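Local coordinates for protein KLLA0C04147p (Kluyveromyces lactis, PDB 5H2D) that binds ergosterol through this sterol-binding (ORD) domain of the oxysterol-binding protein Osh1 and probably transfers sterols between membranes, at residues L29-L33 and A334-N338; L45-L49 and V210-L214; E166-D170 and K181-W186; K265-G270 and S287-M291. All coordinates share one frame. Residues are numbered along the deposited sequence.

Contact 1 of 4, residues L29-L33 and A334-N338; sequences LRQRL and AVTLN
A loop-to-helix contact, partly polar and partly apolar, holds residues 29-33, in the loop between helices 7-18 and 45-49, against helix 332-337 of the sterol-binding (ORD) domain. Residues 29-33 have no regular structure: Leu29 and Arg30 are extended, Gln31 turns at -104/-20, and Arg32 and Leu33 extend again; Val335 (-59/-28) and Thr336 (-75/-16) are helical. The CA atoms of Arg30 and Thr336 come within 5.0 Å. Arg30 makes the direct hydrogen bonds: its long side chain (chi1 t, chi2 t, chi3 p) can reach over to the backbone carbonyl of Val335 in the last turn of the helix. Its NE and NH2 both donate to Val335 O, at 2.9 and 3.1 Å, and this oxygen lies near the guanidinium plane. One water links Arg30 N (3.0 Å) to Thr336 O (2.8 Å). Methyl groups complete the contact: Thr336 CG2 lies 3.6 Å from Arg30 O, and Val335, covered almost as much as Arg30, sets CG1 3.8 Å from Arg32 N and 4.3 Å from Leu33 CD2. Outward, Arg30 forms a salt bridge with Glu363 of helix 357-363, Asn338 binds Gln74 and Glu363, and Leu337 packs on strand 128-133.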
loop_
_atom_site.group_PDB
_atom_site.type_symbol
_atom_site.label_atom_id
_atom_site.label_comp_id
_atom_site.label_asym_id
_atom_site.label_seq_id
_atom_site.Cartn_x
_atom_site.Cartn_y
_atom_site.Cartn_z
ATOM N N LEU A 29 3.335 -11.752 15.743
ATOM C CA LEU A 29 3.614 -10.453 15.135
ATOM C C LEU A 29 4.404 -9.561 16.083
ATOM O O LEU A 29 4.136 -9.502 17.285
ATOM C CB LEU A 29 2.305 -9.756 14.756
ATOM C CG LEU A 29 1.448 -10.429 13.689
ATOM C CD1 LEU A 29 0.137 -9.699 13.521
ATOM C CD2 LEU A 29 2.201 -10.475 12.367
ATOM N N ARG A 30 5.369 -8.824 15.533
ATOM C CA ARG A 30 6.109 -7.873 16.345
ATOM C C ARG A 30 5.189 -6.785 16.897
ATOM O O ARG A 30 4.391 -6.185 16.161
ATOM C CB ARG A 30 7.237 -7.240 15.523
ATOM C CG ARG A 30 8.068 -6.242 16.324
ATOM C CD ARG A 30 9.359 -5.908 15.615
ATOM N NE ARG A 30 9.151 -5.015 14.470
ATOM C CZ ARG A 30 10.150 -4.387 13.867
ATOM N NH1 ARG A 30 11.397 -4.560 14.309
ATOM N NH2 ARG A 30 9.904 -3.568 12.843
ATOM N N GLN A 31 5.320 -6.521 18.201
ATOM C CA GLN A 31 4.424 -5.625 18.926
ATOM C C GLN A 31 5.023 -4.260 19.213
ATOM O O GLN A 31 4.271 -3.324 19.508
ATOM C CB GLN A 31 4.011 -6.244 20.267
ATOM C CG GLN A 31 3.344 -7.587 20.147
ATOM C CD GLN A 31 1.946 -7.494 19.580
ATOM O OE1 GLN A 31 1.092 -6.774 20.109
ATOM N NE2 GLN A 31 1.700 -8.219 18.490
ATOM N N ARG A 32 6.340 -4.137 19.180
ATOM C CA ARG A 32 6.990 -2.868 19.464
ATOM C C ARG A 32 8.388 -2.916 18.878
ATOM O O ARG A 32 8.854 -3.959 18.408
ATOM C CB ARG A 32 7.034 -2.587 20.968
ATOM C CG ARG A 32 7.782 -3.640 21.772
ATOM C CD ARG A 32 8.229 -3.077 23.122
ATOM N NE ARG A 32 9.253 -2.042 22.966
ATOM C CZ ARG A 32 9.616 -1.189 23.919
ATOM N NH1 ARG A 32 9.035 -1.229 25.111
ATOM N NH2 ARG A 32 10.555 -0.282 23.675
ATOM N N LEU A 33 9.038 -1.759 18.881
ATOM C CA LEU A 33 10.427 -1.631 18.477
ATOM C C LEU A 33 11.326 -1.662 19.703
ATOM O O LEU A 33 10.895 -1.398 20.824
ATOM C CB LEU A 33 10.657 -0.331 17.710
ATOM C CG LEU A 33 9.757 -0.114 16.496
ATOM C CD1 LEU A 33 10.116 1.207 15.833
ATOM C CD2 LEU A 33 9.901 -1.284 15.535
ATOM N N ALA A 334 2.174 -1.143 10.882
ATOM C CA ALA A 334 3.471 -0.849 10.289
ATOM C C ALA A 334 4.605 -1.447 11.107
ATOM O O ALA A 334 5.614 -1.868 10.543
ATOM C CB ALA A 334 3.663 0.663 10.129
ATOM N N VAL A 335 4.451 -1.502 12.435
ATOM C CA VAL A 335 5.470 -2.118 13.280
ATOM C C VAL A 335 5.700 -3.578 12.910
ATOM O O VAL A 335 6.820 -4.097 13.064
ATOM C CB VAL A 335 5.077 -1.949 14.763
ATOM C CG1 VAL A 335 5.930 -2.866 15.661
ATOM C CG2 VAL A 335 5.287 -0.506 15.194
ATOM N N THR A 336 4.677 -4.263 12.376
ATOM C CA THR A 336 4.866 -5.676 12.045
ATOM C C THR A 336 5.705 -5.899 10.787
ATOM O O THR A 336 6.196 -7.016 10.578
ATOM C CB THR A 336 3.526 -6.407 11.852
ATOM O OG1 THR A 336 2.918 -6.024 10.604
ATOM C CG2 THR A 336 2.574 -6.153 13.017
ATOM N N LEU A 337 5.890 -4.876 9.948
ATOM C CA LEU A 337 6.318 -5.126 8.578
ATOM C C LEU A 337 7.817 -5.376 8.471
ATOM O O LEU A 337 8.244 -6.302 7.772
ATOM C CB LEU A 337 5.927 -3.946 7.689
ATOM C CG LEU A 337 4.422 -3.771 7.497
ATOM C CD1 LEU A 337 4.114 -2.481 6.738
ATOM C CD2 LEU A 337 3.813 -4.960 6.782
ATOM N N ASN A 338 8.630 -4.536 9.111
ATOM C CA ASN A 338 10.081 -4.673 9.031
ATOM C C ASN A 338 10.651 -5.535 10.149
ATOM O O ASN A 338 11.819 -5.361 10.520
ATOM C CB ASN A 338 10.754 -3.300 9.035
ATOM C CG ASN A 338 12.132 -3.340 8.398
ATOM O OD1 ASN A 338 12.323 -3.999 7.383
ATOM N ND2 ASN A 338 13.109 -2.663 9.015
HETATM O O HOH W 1 8.327 -2.144 10.791
HETATM O O HOH W 2 5.836 -9.042 12.542
#

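Contact 2 of 4, residues L45-L49 and V210-L214; sequences LWSVL and VVGIL. With SO4 (sulfate ion), chain C.
Residues 45-49 form a short helix, its Leu49 N bonded to Leu45 O at 2.9 Å, while 210-214 begins as the end of strand 207-211 and turns away at Gly212, whose phi/psi of 73/12 comes easily to a residue without a side chain. Ile213 and Leu214 then take helical angles. The nearest CA atoms are those of Trp46 and Ile213, 5.8 Å apart. Branched Ile213 (chi1 m, chi2 t) is the centre: its CG1 lies 4.1 Å from Leu45 CD2, its CD1 4.3 Å from Leu49 CD1 and its CG2 4.2 Å from Trp46 CB. Leu45 CD2 also meets Val210 CG1 at 4.1 Å. Trp46, chi1 t, offers a ring face to Leu214 CD2, a CH-pi contact 3.6 Å from the six-membered ring centroid. A water bridges Trp46 N (2.9 Å) and Ile213 O (2.7 Å), and Gly212 N donates to O2 of a sulfate, probably from the crystallisation liquor, at 3.0 Å. Ergosterol touches Leu45 and Val210, whose apolar side chains suit its hydrocarbon tail; the sterol hydroxyl lies at the other end.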
loop_
_atom_site.group_PDB
_atom_site.type_symbol
_atom_site.label_atom_id
_atom_site.label_comp_id
_atom_site.label_asym_id
_atom_site.label_seq_id
_atom_site.Cartn_x
_atom_site.Cartn_y
_atom_site.Cartn_z
ATOM N N LEU A 45 10.744 21.905 8.972
ATOM C CA LEU A 45 10.740 21.381 7.604
ATOM C C LEU A 45 11.052 22.476 6.593
ATOM O O LEU A 45 11.809 22.256 5.638
ATOM C CB LEU A 45 9.386 20.732 7.289
ATOM C CG LEU A 45 9.286 20.045 5.919
ATOM C CD1 LEU A 45 10.432 19.062 5.736
ATOM C CD2 LEU A 45 7.936 19.322 5.765
ATOM N N TRP A 46 10.466 23.658 6.777
ATOM C CA TRP A 46 10.787 24.773 5.895
ATOM C C TRP A 46 12.287 25.061 5.878
ATOM O O TRP A 46 12.864 25.280 4.805
ATOM C CB TRP A 46 9.993 26.010 6.311
ATOM C CG TRP A 46 10.419 27.217 5.536
ATOM C CD1 TRP A 46 11.143 28.280 6.005
ATOM C CD2 TRP A 46 10.200 27.457 4.147
ATOM N NE1 TRP A 46 11.359 29.181 4.989
ATOM C CE2 TRP A 46 10.791 28.698 3.840
ATOM C CE3 TRP A 46 9.549 26.752 3.133
ATOM C CZ2 TRP A 46 10.759 29.244 2.558
ATOM C CZ3 TRP A 46 9.515 27.295 1.864
ATOM C CH2 TRP A 46 10.110 28.532 1.590
ATOM N N SER A 47 12.945 25.062 7.047
ATOM C CA SER A 47 14.375 25.368 7.083
ATOM C C SER A 47 15.170 24.416 6.207
ATOM O O SER A 47 16.218 24.797 5.664
ATOM C CB SER A 47 14.908 25.336 8.523
ATOM O OG SER A 47 15.183 24.020 8.986
ATOM N N VAL A 48 14.673 23.187 6.047
ATOM C CA VAL A 48 15.335 22.176 5.234
ATOM C C VAL A 48 14.988 22.365 3.765
ATOM O O VAL A 48 15.869 22.386 2.894
ATOM C CB VAL A 48 14.930 20.771 5.729
ATOM C CG1 VAL A 48 15.449 19.696 4.782
ATOM C CG2 VAL A 48 15.425 20.528 7.147
ATOM N N LEU A 49 13.701 22.530 3.466
ATOM C CA LEU A 49 13.242 22.507 2.084
ATOM C C LEU A 49 13.437 23.830 1.355
ATOM O O LEU A 49 13.372 23.840 0.124
ATOM C CB LEU A 49 11.766 22.115 2.012
ATOM C CG LEU A 49 11.374 20.718 2.523
ATOM C CD1 LEU A 49 9.878 20.504 2.362
ATOM C CD2 LEU A 49 12.160 19.632 1.792
ATOM N N VAL A 210 1.997 17.328 1.452
ATOM C CA VAL A 210 2.362 17.885 2.750
ATOM C C VAL A 210 2.089 19.377 2.673
ATOM O O VAL A 210 2.645 20.065 1.813
ATOM C CB VAL A 210 3.830 17.602 3.107
ATOM C CG1 VAL A 210 4.182 18.269 4.422
ATOM C CG2 VAL A 210 4.072 16.089 3.212
ATOM N N VAL A 211 1.183 19.857 3.527
ATOM C CA VAL A 211 0.872 21.282 3.625
ATOM C C VAL A 211 1.197 21.764 5.035
ATOM O O VAL A 211 1.682 20.999 5.870
ATOM C CB VAL A 211 -0.598 21.565 3.259
ATOM C CG1 VAL A 211 -0.859 21.215 1.802
ATOM C CG2 VAL A 211 -1.541 20.794 4.156
ATOM N N GLY A 212 0.945 23.047 5.309
ATOM C CA GLY A 212 1.330 23.600 6.593
ATOM C C GLY A 212 2.813 23.828 6.766
ATOM O O GLY A 212 3.264 24.061 7.889
ATOM N N ILE A 213 3.591 23.751 5.687
ATOM C CA ILE A 213 5.044 23.835 5.797
ATOM C C ILE A 213 5.466 25.255 6.156
ATOM O O ILE A 213 6.277 25.472 7.068
ATOM C CB ILE A 213 5.694 23.354 4.486
ATOM C CG1 ILE A 213 5.219 21.927 4.168
ATOM C CG2 ILE A 213 7.213 23.439 4.564
ATOM C CD1 ILE A 213 5.724 21.385 2.833
ATOM N N LEU A 214 4.916 26.245 5.449
ATOM C CA LEU A 214 5.222 27.639 5.754
ATOM C C LEU A 214 4.680 28.040 7.117
ATOM O O LEU A 214 5.307 28.838 7.826
ATOM C CB LEU A 214 4.648 28.549 4.673
ATOM C CG LEU A 214 5.085 28.217 3.252
ATOM C CD1 LEU A 214 4.466 29.199 2.264
ATOM C CD2 LEU A 214 6.605 28.204 3.169
HETATM S S SO4 C . 0.940 26.658 4.255
HETATM O O1 SO4 C . 1.810 26.473 5.409
HETATM O O2 SO4 C . -0.129 25.648 4.271
HETATM O O3 SO4 C . 0.358 28.001 4.307
HETATM O O4 SO4 C . 1.735 26.563 3.033
HETATM O O HOH W 3 8.084 24.043 8.442
#

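Contact 3 of 4, residues E166-D170 and K181-W186; sequences ESFVD and KHLGLW. With ERG (ergosterol), chain B.
Lys181 opens the second segment opposite Asp170 in an antiparallel hydrogen-bonded pair: Asp170 N donates to Lys181 O at 2.8 Å, and Lys181 N to Asp170 O at 2.9 Å. Its long side chain leads away to a salt bridge with Asp179. His182 makes a non-hydrogen-bonded pair with Val169, CA atoms 4.8 Å apart; with chi1 m its ND1 lies 3.7 Å from Val169 CG2. The ring edge meets ergosterol, CE1 to C5 3.5 Å, while NE2 binds Asn208 and a water joins ND1 to Ser167 OG, each 3.1 Å away. A histidine can thus touch sterol carbon and keep both nitrogens solvated or bonded. This is the hairpin of strands 161-173 and 178-190, part of the curled antiparallel sheet that surrounds the sterol in the ORD fold. Leu183 N donates to Phe168 O at 2.9 Å, and its CD1 sits over the Phe168 ring, 4.1 Å from the centroid, a CH-pi contact. Regular pairing then loosens. At Gly184 a side chain would clash with Glu166 O; instead its CA approaches that oxygen to 3.3 Å, and a water is held by Glu166 O (2.7 Å), Phe168 N (3.1 Å) and Gly184 N (3.0 Å). Leu185 O receives only a weak bond from Glu166 N, 3.5 Å. Trp186, chi1 m, swings its broad indole back until CZ2 lies 3.3 Å from Glu166 O, with Glu166 N over a ring face.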
loop_
_atom_site.group_PDB
_atom_site.type_symbol
_atom_site.label_atom_id
_atom_site.label_comp_id
_atom_site.label_asym_id
_atom_site.label_seq_id
_atom_site.Cartn_x
_atom_site.Cartn_y
_atom_site.Cartn_z
ATOM N N GLU A 166 0.968 -1.260 -9.622
ATOM C CA GLU A 166 2.243 -0.584 -9.798
ATOM C C GLU A 166 2.271 0.648 -8.908
ATOM O O GLU A 166 1.377 1.492 -8.993
ATOM C CB GLU A 166 2.436 -0.168 -11.260
ATOM C CG GLU A 166 3.722 0.596 -11.539
ATOM C CD GLU A 166 3.801 1.092 -12.979
ATOM O OE1 GLU A 166 4.754 0.725 -13.691
ATOM O OE2 GLU A 166 2.906 1.850 -13.401
ATOM N N SER A 167 3.296 0.759 -8.066
ATOM C CA SER A 167 3.527 1.965 -7.286
ATOM C C SER A 167 4.540 2.836 -8.019
ATOM O O SER A 167 5.724 2.494 -8.108
ATOM C CB SER A 167 4.025 1.625 -5.890
ATOM O OG SER A 167 4.235 2.820 -5.169
ATOM N N PHE A 168 4.067 3.956 -8.561
ATOM C CA PHE A 168 4.874 4.887 -9.337
ATOM C C PHE A 168 4.537 6.254 -8.748
ATOM O O PHE A 168 3.551 6.875 -9.150
ATOM C CB PHE A 168 4.514 4.764 -10.821
ATOM C CG PHE A 168 5.370 5.590 -11.750
ATOM C CD1 PHE A 168 6.216 6.578 -11.271
ATOM C CD2 PHE A 168 5.299 5.380 -13.116
ATOM C CE1 PHE A 168 6.980 7.341 -12.149
ATOM C CE2 PHE A 168 6.067 6.128 -13.992
ATOM C CZ PHE A 168 6.901 7.112 -13.507
ATOM N N VAL A 169 5.315 6.681 -7.754
ATOM C CA VAL A 169 5.048 7.920 -7.033
ATOM C C VAL A 169 5.870 9.030 -7.667
ATOM O O VAL A 169 7.107 8.961 -7.690
ATOM C CB VAL A 169 5.365 7.780 -5.537
ATOM C CG1 VAL A 169 5.074 9.085 -4.815
ATOM C CG2 VAL A 169 4.553 6.633 -4.917
ATOM N N ASP A 170 5.182 10.054 -8.172
ATOM C CA ASP A 170 5.791 11.219 -8.806
ATOM C C ASP A 170 5.605 12.396 -7.857
ATOM O O ASP A 170 4.468 12.792 -7.587
ATOM C CB ASP A 170 5.119 11.469 -10.154
ATOM C CG ASP A 170 5.985 12.252 -11.114
ATOM O OD1 ASP A 170 7.230 12.152 -11.036
ATOM O OD2 ASP A 170 5.395 12.940 -11.969
ATOM N N LYS A 181 1.833 12.236 -6.551
ATOM C CA LYS A 181 0.858 11.619 -7.439
ATOM C C LYS A 181 1.223 10.157 -7.640
ATOM O O LYS A 181 2.409 9.810 -7.723
ATOM C CB LYS A 181 0.784 12.357 -8.784
ATOM C CG LYS A 181 0.339 13.809 -8.623
ATOM C CD LYS A 181 0.028 14.471 -9.954
ATOM C CE LYS A 181 -0.970 15.617 -9.782
ATOM N NZ LYS A 181 -0.473 16.704 -8.889
ATOM N N HIS A 182 0.203 9.312 -7.692
ATOM C CA HIS A 182 0.354 7.860 -7.788
ATOM C C HIS A 182 -0.138 7.445 -9.166
ATOM O O HIS A 182 -1.346 7.406 -9.422
ATOM C CB HIS A 182 -0.417 7.191 -6.653
ATOM C CG HIS A 182 0.080 7.616 -5.309
ATOM N ND1 HIS A 182 0.848 6.802 -4.508
ATOM C CD2 HIS A 182 -0.006 8.807 -4.665
ATOM C CE1 HIS A 182 1.195 7.465 -3.416
ATOM N NE2 HIS A 182 0.695 8.685 -3.491
ATOM N N LEU A 183 0.808 7.153 -10.054
ATOM C CA LEU A 183 0.508 7.035 -11.474
ATOM C C LEU A 183 0.101 5.629 -11.905
ATOM O O LEU A 183 -0.422 5.467 -13.014
ATOM C CB LEU A 183 1.721 7.492 -12.292
ATOM C CG LEU A 183 2.205 8.920 -12.009
ATOM C CD1 LEU A 183 3.359 9.315 -12.928
ATOM C CD2 LEU A 183 1.056 9.909 -12.132
ATOM N N GLY A 184 0.335 4.610 -11.077
ATOM C CA GLY A 184 0.066 3.252 -11.492
ATOM C C GLY A 184 -1.391 2.830 -11.297
ATOM O O GLY A 184 -2.127 3.353 -10.465
ATOM N N LEU A 185 -1.808 1.832 -12.079
ATOM C CA LEU A 185 -3.140 1.261 -11.960
ATOM C C LEU A 185 -3.137 0.097 -10.973
ATOM O O LEU A 185 -2.187 -0.694 -10.922
ATOM C CB LEU A 185 -3.635 0.786 -13.327
ATOM C CG LEU A 185 -5.095 0.376 -13.480
ATOM C CD1 LEU A 185 -6.023 1.542 -13.157
ATOM C CD2 LEU A 185 -5.329 -0.133 -14.900
ATOM N N TRP A 186 -4.203 0.002 -10.189
ATOM C CA TRP A 186 -4.369 -1.048 -9.190
ATOM C C TRP A 186 -5.507 -1.985 -9.581
ATOM O O TRP A 186 -6.537 -1.547 -10.104
ATOM C CB TRP A 186 -4.607 -0.417 -7.814
ATOM C CG TRP A 186 -3.364 0.316 -7.440
ATOM C CD1 TRP A 186 -3.058 1.610 -7.741
ATOM C CD2 TRP A 186 -2.207 -0.236 -6.802
ATOM N NE1 TRP A 186 -1.802 1.912 -7.289
ATOM C CE2 TRP A 186 -1.256 0.793 -6.710
ATOM C CE3 TRP A 186 -1.902 -1.491 -6.264
ATOM C CZ2 TRP A 186 -0.011 0.604 -6.117
ATOM C CZ3 TRP A 186 -0.659 -1.678 -5.680
ATOM C CH2 TRP A 186 0.265 -0.633 -5.599
HETATM C C1 ERG B . 0.198 6.752 0.326
HETATM C C2 ERG B . -0.491 5.392 0.233
HETATM C C3 ERG B . 0.067 4.686 -0.975
HETATM C C4 ERG B . 1.579 4.505 -0.833
HETATM C C5 ERG B . 2.254 5.735 -0.534
HETATM C C6 ERG B . 3.545 5.923 -1.006
HETATM C C7 ERG B . 4.307 7.064 -0.707
HETATM C C8 ERG B . 3.789 8.075 0.109
HETATM C C9 ERG B . 2.401 8.027 0.432
HETATM C C10 ERG B . 1.724 6.631 0.431
HETATM C C11 ERG B . 2.001 8.881 1.709
HETATM C C12 ERG B . 2.766 10.204 1.813
HETATM C C13 ERG B . 4.275 9.894 1.735
HETATM C C14 ERG B . 4.497 9.322 0.317
HETATM C C15 ERG B . 6.009 9.298 0.224
HETATM C C16 ERG B . 6.455 10.593 0.962
HETATM C C17 ERG B . 5.159 11.140 1.620
HETATM C C18 ERG B . 4.757 8.963 2.870
HETATM C C19 ERG B . 2.095 5.948 1.777
HETATM C C20 ERG B . 5.530 11.902 2.913
HETATM C C21 ERG B . 4.333 12.422 3.701
HETATM C C22 ERG B . 6.382 13.084 2.471
HETATM C C23 ERG B . 7.828 13.159 2.848
HETATM C C24 ERG B . 8.672 14.338 2.363
HETATM C C25 ERG B . 9.578 14.792 3.516
HETATM C C26 ERG B . 8.689 15.253 4.677
HETATM C C27 ERG B . 10.480 15.974 3.123
HETATM C C28 ERG B . 9.481 13.838 1.183
HETATM O O1 ERG B . -0.589 3.380 -1.155
HETATM O O HOH W 4 1.034 4.089 -8.251
HETATM O O HOH W 5 0.260 0.777 -14.038
HETATM O O HOH W 6 1.328 3.826 -5.071
#

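Contact 4 of 4, residues K265-G270 and S287-M291; sequences KEWIFG and SLEEM
Met291, Ile268 and Lys265 carry most of this contact, in which the irregular segment 287-291 lies along strand 265-272 of the ORD's antiparallel sheet, 13° apart in end-to-end direction but without backbone pairing; CA atoms are 6.9 Å apart at Lys265-Ser287 and 5.4 Å at Gly270-Met291. Lys265 stretches toward the loop (chi1 t, chi2 t, chi3 m, chi4 t), and its NZ donates to Ser287 O and to Glu289 O, each at 2.9 Å; a lysine amine has protons enough for two carbonyls. Between them an ST turn shapes the loop, Ser287 OG accepting from Glu289 N at 3.0 Å. Ile268, chi1 p, fills the middle: its CG2 is 3.6 Å from Glu289 O and its CG1 3.9 Å from Met291 SD. Flexible, unbranched Met291 (chi1 t, chi2 p) fits against Gly270, where a side chain would clash: its CG is 3.5 Å from Gly270 N. Phe269, its CB directed away from the loop, packs on helix 95-108, and strand 276-281 meets Ile268 and Met291.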
loop_
_atom_site.group_PDB
_atom_site.type_symbol
_atom_site.label_atom_id
_atom_site.label_comp_id
_atom_site.label_asym_id
_atom_site.label_seq_id
_atom_site.Cartn_x
_atom_site.Cartn_y
_atom_site.Cartn_z
ATOM N N LYS A 265 -27.999 5.049 -8.683
ATOM C CA LYS A 265 -27.266 5.179 -7.427
ATOM C C LYS A 265 -27.790 4.157 -6.423
ATOM O O LYS A 265 -28.989 4.126 -6.126
ATOM C CB LYS A 265 -27.396 6.602 -6.885
ATOM C CG LYS A 265 -26.573 6.876 -5.633
ATOM C CD LYS A 265 -26.745 8.305 -5.143
ATOM C CE LYS A 265 -26.033 9.297 -6.042
ATOM N NZ LYS A 265 -26.283 10.703 -5.605
ATOM N N GLU A 266 -26.903 3.298 -5.919
ATOM C CA GLU A 266 -27.293 2.232 -5.007
ATOM C C GLU A 266 -26.847 2.466 -3.578
ATOM O O GLU A 266 -27.548 2.059 -2.647
ATOM C CB GLU A 266 -26.724 0.887 -5.481
ATOM C CG GLU A 266 -27.252 0.415 -6.836
ATOM C CD GLU A 266 -28.345 -0.631 -6.700
ATOM O OE1 GLU A 266 -28.908 -0.774 -5.588
ATOM O OE2 GLU A 266 -28.622 -1.334 -7.699
ATOM N N TRP A 267 -25.690 3.097 -3.385
ATOM C CA TRP A 267 -25.124 3.308 -2.061
ATOM C C TRP A 267 -24.369 4.627 -2.058
ATOM O O TRP A 267 -23.834 5.053 -3.085
ATOM C CB TRP A 267 -24.157 2.178 -1.659
ATOM C CG TRP A 267 -24.682 0.784 -1.814
ATOM C CD1 TRP A 267 -24.600 -0.008 -2.927
ATOM C CD2 TRP A 267 -25.338 -0.000 -0.812
ATOM N NE1 TRP A 267 -25.172 -1.231 -2.679
ATOM C CE2 TRP A 267 -25.638 -1.252 -1.390
ATOM C CE3 TRP A 267 -25.699 0.234 0.514
ATOM C CZ2 TRP A 267 -26.287 -2.263 -0.688
ATOM C CZ3 TRP A 267 -26.338 -0.771 1.215
ATOM C CH2 TRP A 267 -26.625 -2.007 0.613
ATOM N N ILE A 268 -24.350 5.283 -0.896
ATOM C CA ILE A 268 -23.446 6.399 -0.650
ATOM C C ILE A 268 -22.695 6.088 0.635
ATOM O O ILE A 268 -23.135 5.289 1.461
ATOM C CB ILE A 268 -24.167 7.761 -0.536
ATOM C CG1 ILE A 268 -25.278 7.689 0.519
ATOM C CG2 ILE A 268 -24.678 8.214 -1.908
ATOM C CD1 ILE A 268 -26.002 9.007 0.749
ATOM N N PHE A 269 -21.533 6.716 0.784
ATOM C CA PHE A 269 -20.751 6.543 1.998
ATOM C C PHE A 269 -19.952 7.811 2.239
ATOM O O PHE A 269 -19.769 8.637 1.339
ATOM C CB PHE A 269 -19.842 5.307 1.925
ATOM C CG PHE A 269 -18.722 5.411 0.915
ATOM C CD1 PHE A 269 -17.512 6.003 1.256
ATOM C CD2 PHE A 269 -18.867 4.876 -0.356
ATOM C CE1 PHE A 269 -16.477 6.082 0.330
ATOM C CE2 PHE A 269 -17.835 4.954 -1.274
ATOM C CZ PHE A 269 -16.644 5.553 -0.928
ATOM N N GLY A 270 -19.489 7.965 3.468
ATOM C CA GLY A 270 -18.746 9.161 3.814
ATOM C C GLY A 270 -18.266 9.095 5.242
ATOM O O GLY A 270 -18.728 8.279 6.046
ATOM N N SER A 287 -31.623 9.609 -7.108
ATOM C CA SER A 287 -31.391 10.580 -6.050
ATOM C C SER A 287 -30.050 11.274 -6.240
ATOM O O SER A 287 -29.049 10.649 -6.602
ATOM C CB SER A 287 -31.434 9.896 -4.683
ATOM O OG SER A 287 -31.079 10.808 -3.655
ATOM N N LEU A 288 -30.039 12.582 -5.998
ATOM C CA LEU A 288 -28.809 13.358 -5.963
ATOM C C LEU A 288 -28.149 13.337 -4.591
ATOM O O LEU A 288 -27.094 13.954 -4.417
ATOM C CB LEU A 288 -29.084 14.809 -6.384
ATOM C CG LEU A 288 -30.024 15.662 -5.520
ATOM C CD1 LEU A 288 -29.369 16.086 -4.202
ATOM C CD2 LEU A 288 -30.510 16.882 -6.290
ATOM N N GLU A 289 -28.735 12.640 -3.620
ATOM C CA GLU A 289 -28.239 12.702 -2.252
ATOM C C GLU A 289 -26.817 12.168 -2.154
ATOM O O GLU A 289 -26.465 11.161 -2.777
ATOM C CB GLU A 289 -29.141 11.904 -1.314
ATOM C CG GLU A 289 -28.748 12.039 0.151
ATOM C CD GLU A 289 -29.316 10.934 1.016
ATOM O OE1 GLU A 289 -28.951 10.867 2.211
ATOM O OE2 GLU A 289 -30.122 10.128 0.500
ATOM N N GLU A 290 -26.002 12.850 -1.352
ATOM C CA GLU A 290 -24.668 12.398 -0.991
ATOM C C GLU A 290 -24.559 12.367 0.527
ATOM O O GLU A 290 -25.400 12.914 1.244
ATOM C CB GLU A 290 -23.588 13.295 -1.609
ATOM C CG GLU A 290 -23.577 13.231 -3.126
ATOM C CD GLU A 290 -22.782 14.350 -3.753
ATOM O OE1 GLU A 290 -22.035 15.030 -3.016
ATOM O OE2 GLU A 290 -22.911 14.553 -4.980
ATOM N N MET A 291 -23.513 11.711 1.020
ATOM C CA MET A 291 -23.406 11.466 2.450
ATOM C C MET A 291 -23.193 12.773 3.201
ATOM O O MET A 291 -22.278 13.542 2.887
ATOM C CB MET A 291 -22.261 10.501 2.745
ATOM C CG MET A 291 -22.407 9.757 4.053
ATOM S SD MET A 291 -23.518 8.349 3.904
ATOM C CE MET A 291 -23.501 7.713 5.577
#

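Contacts 2, 3 and 4 all reach the large antiparallel sheet, whereas contact 1 ties the N-terminal region to a helix and encloses the other three along the chain. Contact 3, nearest the centre of the chain, is strand pairing within one hairpin that gives way to a water-bridged irregularity; contact 4 instead lays a loop beside a strand. Contacts 1, 3 and 4 are partly buried, with exposed residues among those touching. Contact 2 is mostly buried although about 25 Å from the chain centre, Leu214 being exposed; it is apolar with no direct hydrogen bond, and shares the sterol with contact 3. Contacts 1 and 4 both use a long basic side chain to collect backbone carbonyls, arginine on one, lysine on two.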